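Local coordinates for BDI_3064 protein (Parabacteroides distasonis ATCC 8503, PDB 5Z06) that hydrolyses linear beta-1,2-glucan and beta-1,2-glucooligosaccharides of four or more units, releasing sophorose from the non-reducing end, at residues R221-F226 against Y231-V236; A235-R238 against R243-D246. All coordinates share one frame; numbering follows the deposited sequence.

Contact 1 (R221-F226 against Y231-V236)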
loop_
_atom_site.group_PDB
_atom_site.type_symbol
_atom_site.label_atom_id
_atom_site.label_comp_id
_atom_site.label_asym_id
_atom_site.label_seq_id
_atom_site.Cartn_x
_atom_site.Cartn_y
_atom_site.Cartn_z
ATOM N N ARG A 221 1.951 -2.972 22.604
ATOM C CA ARG A 221 2.891 -4.061 22.661
ATOM C C ARG A 221 2.069 -5.310 22.675
ATOM O O ARG A 221 1.142 -5.422 23.495
ATOM C CB ARG A 221 3.731 -4.011 23.934
ATOM C CG ARG A 221 5.184 -3.654 23.705
ATOM C CD ARG A 221 5.973 -3.639 25.008
ATOM N NE ARG A 221 7.035 -2.635 24.943
ATOM C CZ ARG A 221 7.488 -1.913 25.972
ATOM N NH1 ARG A 221 6.986 -2.059 27.205
ATOM N NH2 ARG A 221 8.461 -1.020 25.762
ATOM N N ILE A 222 2.439 -6.266 21.819
ATOM C CA ILE A 222 1.733 -7.538 21.752
ATOM C C ILE A 222 2.610 -8.607 22.393
ATOM O O ILE A 222 3.798 -8.711 22.073
ATOM C CB ILE A 222 1.358 -7.946 20.305
ATOM C CG1 ILE A 222 0.421 -6.902 19.677
ATOM C CG2 ILE A 222 0.693 -9.328 20.282
ATOM C CD1 ILE A 222 1.137 -5.777 18.973
ATOM N N TYR A 223 1.987 -9.387 23.278
ATOM C CA TYR A 223 2.636 -10.505 23.985
ATOM C C TYR A 223 2.034 -11.816 23.549
ATOM O O TYR A 223 0.835 -11.925 23.366
ATOM C CB TYR A 223 2.469 -10.379 25.502
ATOM C CG TYR A 223 3.241 -9.224 26.073
ATOM C CD1 TYR A 223 2.681 -7.951 26.091
ATOM C CD2 TYR A 223 4.543 -9.388 26.558
ATOM C CE1 TYR A 223 3.382 -6.874 26.586
ATOM C CE2 TYR A 223 5.255 -8.313 27.063
ATOM C CZ TYR A 223 4.664 -7.057 27.077
ATOM O OH TYR A 223 5.348 -5.976 27.560
ATOM N N ARG A 224 2.885 -12.809 23.389
ATOM C CA ARG A 224 2.463 -14.115 22.950
ATOM C C ARG A 224 2.934 -15.195 23.911
ATOM O O ARG A 224 4.030 -15.128 24.451
ATOM C CB ARG A 224 3.017 -14.405 21.568
ATOM C CG ARG A 224 2.473 -15.699 20.980
ATOM C CD ARG A 224 3.061 -15.918 19.617
ATOM N NE ARG A 224 4.503 -16.090 19.660
ATOM C CZ ARG A 224 5.314 -16.017 18.601
ATOM N NH1 ARG A 224 4.850 -15.755 17.384
ATOM N NH2 ARG A 224 6.610 -16.211 18.753
ATOM N N SER A 225 2.091 -16.193 24.100
ATOM C CA SER A 225 2.466 -17.380 24.838
ATOM C C SER A 225 2.090 -18.592 24.011
ATOM O O SER A 225 1.039 -18.613 23.371
ATOM C CB SER A 225 1.760 -17.409 26.181
ATOM O OG SER A 225 2.197 -18.529 26.916
ATOM N N PHE A 226 2.968 -19.585 24.000
ATOM C CA PHE A 226 2.642 -20.898 23.453
ATOM C C PHE A 226 2.111 -21.875 24.493
ATOM O O PHE A 226 1.597 -22.923 24.119
ATOM C CB PHE A 226 3.841 -21.491 22.737
ATOM C CG PHE A 226 4.244 -20.725 21.522
ATOM C CD1 PHE A 226 3.310 -20.414 20.530
ATOM C CD2 PHE A 226 5.563 -20.331 21.341
ATOM C CE1 PHE A 226 3.681 -19.713 19.394
ATOM C CE2 PHE A 226 5.942 -19.637 20.201
ATOM C CZ PHE A 226 4.997 -19.327 19.225
ATOM N N TYR A 231 4.731 -15.332 28.777
ATOM C CA TYR A 231 4.552 -14.513 27.590
ATOM C C TYR A 231 5.857 -13.823 27.238
ATOM O O TYR A 231 6.618 -13.462 28.123
ATOM C CB TYR A 231 3.440 -13.498 27.807
ATOM C CG TYR A 231 2.051 -14.114 27.827
ATOM C CD1 TYR A 231 1.596 -14.826 28.941
ATOM C CD2 TYR A 231 1.185 -13.982 26.732
ATOM C CE1 TYR A 231 0.328 -15.398 28.961
ATOM C CE2 TYR A 231 -0.084 -14.544 26.749
ATOM C CZ TYR A 231 -0.507 -15.251 27.865
ATOM O OH TYR A 231 -1.759 -15.806 27.890
ATOM N N GLN A 232 6.129 -13.701 25.942
ATOM C CA GLN A 232 7.220 -12.877 25.429
ATOM C C GLN A 232 6.626 -11.765 24.530
ATOM O O GLN A 232 5.592 -11.973 23.879
ATOM C CB GLN A 232 8.237 -13.740 24.657
ATOM C CG GLN A 232 9.097 -14.650 25.539
ATOM C CD GLN A 232 10.054 -13.883 26.459
ATOM O OE1 GLN A 232 9.745 -13.633 27.627
ATOM N NE2 GLN A 232 11.218 -13.508 25.933
ATOM N N PRO A 233 7.274 -10.581 24.496
ATOM C CA PRO A 233 6.782 -9.519 23.627
ATOM C C PRO A 233 7.155 -9.854 22.183
ATOM O O PRO A 233 8.320 -10.023 21.879
ATOM C CB PRO A 233 7.523 -8.280 24.151
ATOM C CG PRO A 233 8.826 -8.807 24.652
ATOM C CD PRO A 233 8.602 -10.243 25.059
ATOM N N VAL A 234 6.167 -10.009 21.309
ATOM C CA VAL A 234 6.442 -10.419 19.929
ATOM C C VAL A 234 6.347 -9.311 18.904
ATOM O O VAL A 234 6.910 -9.449 17.823
ATOM C CB VAL A 234 5.580 -11.595 19.461
ATOM C CG1 VAL A 234 6.028 -12.861 20.173
ATOM C CG2 VAL A 234 4.089 -11.314 19.632
ATOM N N ALA A 235 5.645 -8.233 19.220
ATOM C CA ALA A 235 5.454 -7.163 18.252
ATOM C C ALA A 235 4.976 -5.907 18.918
ATOM O O ALA A 235 4.483 -5.932 20.050
ATOM C CB ALA A 235 4.438 -7.576 17.180
ATOM N N VAL A 236 5.119 -4.805 18.190
ATOM C CA VAL A 236 4.484 -3.561 18.563
ATOM C C VAL A 236 3.648 -3.112 17.391
ATOM O O VAL A 236 3.984 -3.363 16.230
ATOM C CB VAL A 236 5.448 -2.419 18.949
ATOM C CG1 VAL A 236 6.172 -2.753 20.235
ATOM C CG2 VAL A 236 6.441 -2.078 17.835
#
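I222 and A235 form a hydrogen-bonded pair in the antiparallel hairpin of strands 219-225 and 232-237. I222 N gives a nearly straight bond to A235 O, 2.7 Å at 174°. I222 O receives two donors: V234 N at 2.8 Å and, more weakly, A235 N at 3.4 Å. Two residues facing one make this a classic beta bulge. Beyond it, R224 N reaches Q232 O at 2.9 Å, and Q232 N returns a bond to R224 O. At the turn end, S225 CB sits over the centre of the Y231 ring, 3.3 Å from its centroid. With CB there, chi1 of -177° turns S225 OG from its own N to bond T230 O and D227 N in the turn. V234 CG1 lies over one face of the R224 guanidinium, 3.6 Å from R224 CZ, and F226 lies over the other. The charge of R224 goes to D246, while R221 and Y223 both reach E268. With an alanine at Y231, S225 CB would probably lose its aromatic cover, and K258 its cation-pi partner. The facing N-H and C=O groups thus satisfy one another around the bulge, while strand 219-225 also bonds to strand 254-262.

Contact 2 (A235-R238 against R243-D246)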
loop_
_atom_site.group_PDB
_atom_site.type_symbol
_atom_site.label_atom_id
_atom_site.label_comp_id
_atom_site.label_asym_id
_atom_site.label_seq_id
_atom_site.Cartn_x
_atom_site.Cartn_y
_atom_site.Cartn_z
ATOM N N ALA A 235 5.645 -8.233 19.220
ATOM C CA ALA A 235 5.454 -7.163 18.252
ATOM C C ALA A 235 4.976 -5.907 18.918
ATOM O O ALA A 235 4.483 -5.932 20.050
ATOM C CB ALA A 235 4.438 -7.576 17.180
ATOM N N VAL A 236 5.119 -4.805 18.190
ATOM C CA VAL A 236 4.484 -3.561 18.563
ATOM C C VAL A 236 3.648 -3.112 17.391
ATOM O O VAL A 236 3.984 -3.363 16.230
ATOM C CB VAL A 236 5.448 -2.419 18.949
ATOM C CG1 VAL A 236 6.172 -2.753 20.235
ATOM C CG2 VAL A 236 6.441 -2.078 17.835
ATOM N N ARG A 237 2.544 -2.460 17.711
ATOM C CA ARG A 237 1.729 -1.880 16.699
ATOM C C ARG A 237 1.431 -0.457 17.088
ATOM O O ARG A 237 0.951 -0.175 18.183
ATOM C CB ARG A 237 0.462 -2.719 16.489
ATOM C CG ARG A 237 0.712 -3.990 15.696
ATOM C CD ARG A 237 1.046 -3.670 14.247
ATOM N NE ARG A 237 1.306 -4.848 13.427
ATOM C CZ ARG A 237 2.491 -5.447 13.269
ATOM N NH1 ARG A 237 3.585 -5.034 13.913
ATOM N NH2 ARG A 237 2.577 -6.505 12.482
ATOM N N ARG A 238 1.718 0.433 16.162
ATOM C CA ARG A 238 1.405 1.821 16.305
ATOM C C ARG A 238 -0.118 1.994 16.384
ATOM O O ARG A 238 -0.854 1.144 15.870
ATOM C CB ARG A 238 1.959 2.575 15.105
ATOM C CG ARG A 238 3.468 2.611 15.023
ATOM C CD ARG A 238 4.002 3.606 16.019
ATOM N NE ARG A 238 5.447 3.538 16.161
ATOM C CZ ARG A 238 6.169 4.346 16.943
ATOM N NH1 ARG A 238 5.586 5.316 17.635
ATOM N NH2 ARG A 238 7.497 4.189 17.026
ATOM N N ARG A 243 -4.645 -3.906 15.279
ATOM C CA ARG A 243 -4.666 -5.205 14.711
ATOM C C ARG A 243 -3.267 -5.715 14.645
ATOM O O ARG A 243 -2.363 -4.947 14.359
ATOM C CB ARG A 243 -5.183 -5.081 13.295
ATOM C CG ARG A 243 -6.107 -6.180 12.997
ATOM C CD ARG A 243 -6.532 -6.178 11.544
ATOM N NE ARG A 243 -7.951 -6.394 11.565
ATOM C CZ ARG A 243 -8.547 -7.512 11.957
ATOM N NH1 ARG A 243 -7.865 -8.597 12.294
ATOM N NH2 ARG A 243 -9.859 -7.548 11.956
ATOM N N TYR A 244 -3.083 -7.003 14.876
ATOM C CA TYR A 244 -1.774 -7.587 14.723
ATOM C C TYR A 244 -1.889 -8.956 14.088
ATOM O O TYR A 244 -2.745 -9.759 14.474
ATOM C CB TYR A 244 -1.048 -7.655 16.062
ATOM C CG TYR A 244 0.202 -8.468 15.961
ATOM C CD1 TYR A 244 1.253 -8.043 15.153
ATOM C CD2 TYR A 244 0.322 -9.683 16.627
ATOM C CE1 TYR A 244 2.404 -8.795 15.019
ATOM C CE2 TYR A 244 1.475 -10.434 16.520
ATOM C CZ TYR A 244 2.503 -9.992 15.717
ATOM O OH TYR A 244 3.621 -10.758 15.623
ATOM N N THR A 245 -1.029 -9.182 13.099
ATOM C CA THR A 245 -0.965 -10.409 12.370
ATOM C C THR A 245 0.286 -11.156 12.795
ATOM O O THR A 245 1.407 -10.751 12.491
ATOM C CB THR A 245 -0.992 -10.128 10.866
ATOM O OG1 THR A 245 -2.311 -9.690 10.509
ATOM C CG2 THR A 245 -0.645 -11.372 10.074
ATOM N N ASP A 246 0.079 -12.260 13.504
ATOM C CA ASP A 246 1.172 -13.036 13.990
ATOM C C ASP A 246 1.364 -14.189 13.057
ATOM O O ASP A 246 0.608 -15.163 13.100
ATOM C CB ASP A 246 0.914 -13.570 15.387
ATOM C CG ASP A 246 2.181 -14.077 16.041
ATOM O OD1 ASP A 246 3.246 -13.439 15.865
ATOM O OD2 ASP A 246 2.115 -15.119 16.723
#
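R237 lays its guanidinium against the edge of the Y244 ring. Y244 CD1 stands over one guanidinium face, 3.4 Å from R237 CZ. The two planes are 77° apart, so the cation meets the ring rim and not its pi face. A bend at chi2 (-69°) turns the arginine chain so that its end lies beside the ring. On the way, R237 CG passes 3.5 Å from R243 O. R237 NH1 turns back to its own strand and bonds to V236 O at 2.9 Å, close to the guanidinium plane. R237 NH2 forms a salt bridge with E645, which also accepts a bond from T245 N. A second neighbour of the tyrosine is A235, whose CB comes to 3.2 Å from Y244 CE1, a tight fit. The ring is directed by chi1 (170°), which sets CG anti to the backbone N. Its far end is fixed by a bond from Y244 OH to D246 OD1, 2.7 Å, on the anti side of the carboxylate. The strands 235-237 and 243-246 run roughly antiparallel but belong to different sheets. Strand 243-247 pairs with 204-210, and 232-237 with 219-225. Side chains therefore join a three-stranded and a four-stranded sheet, consistent with a fibronectin type III-like beta sandwich. The R237 guanidinium is answered by V236 O and by E645, which is likely to offset its charge where the two sheets meet.

Both contacts use strand 232-237 and share A235 and V236. Contact 1 pairs two neighbouring strands of one sheet and is only partly buried. Contact 2 is buried and bridges to the separate sheet of 243-247. Contact 1 therefore rests largely on backbone bonds, whereas contact 2 is made mostly by side chains, with no backbone bond between its strands. The two meet where the sheets face each other. I222 CG2 packs 3.7 Å from Y244 CD2, and I222 CD1 lies against R237 CG. The salt bridge from R224 NH1 to D246 OD2 (2.9 Å) also ties the two contacts. The same carboxylate thus serves the tyrosine of contact 2 and the arginine of contact 1.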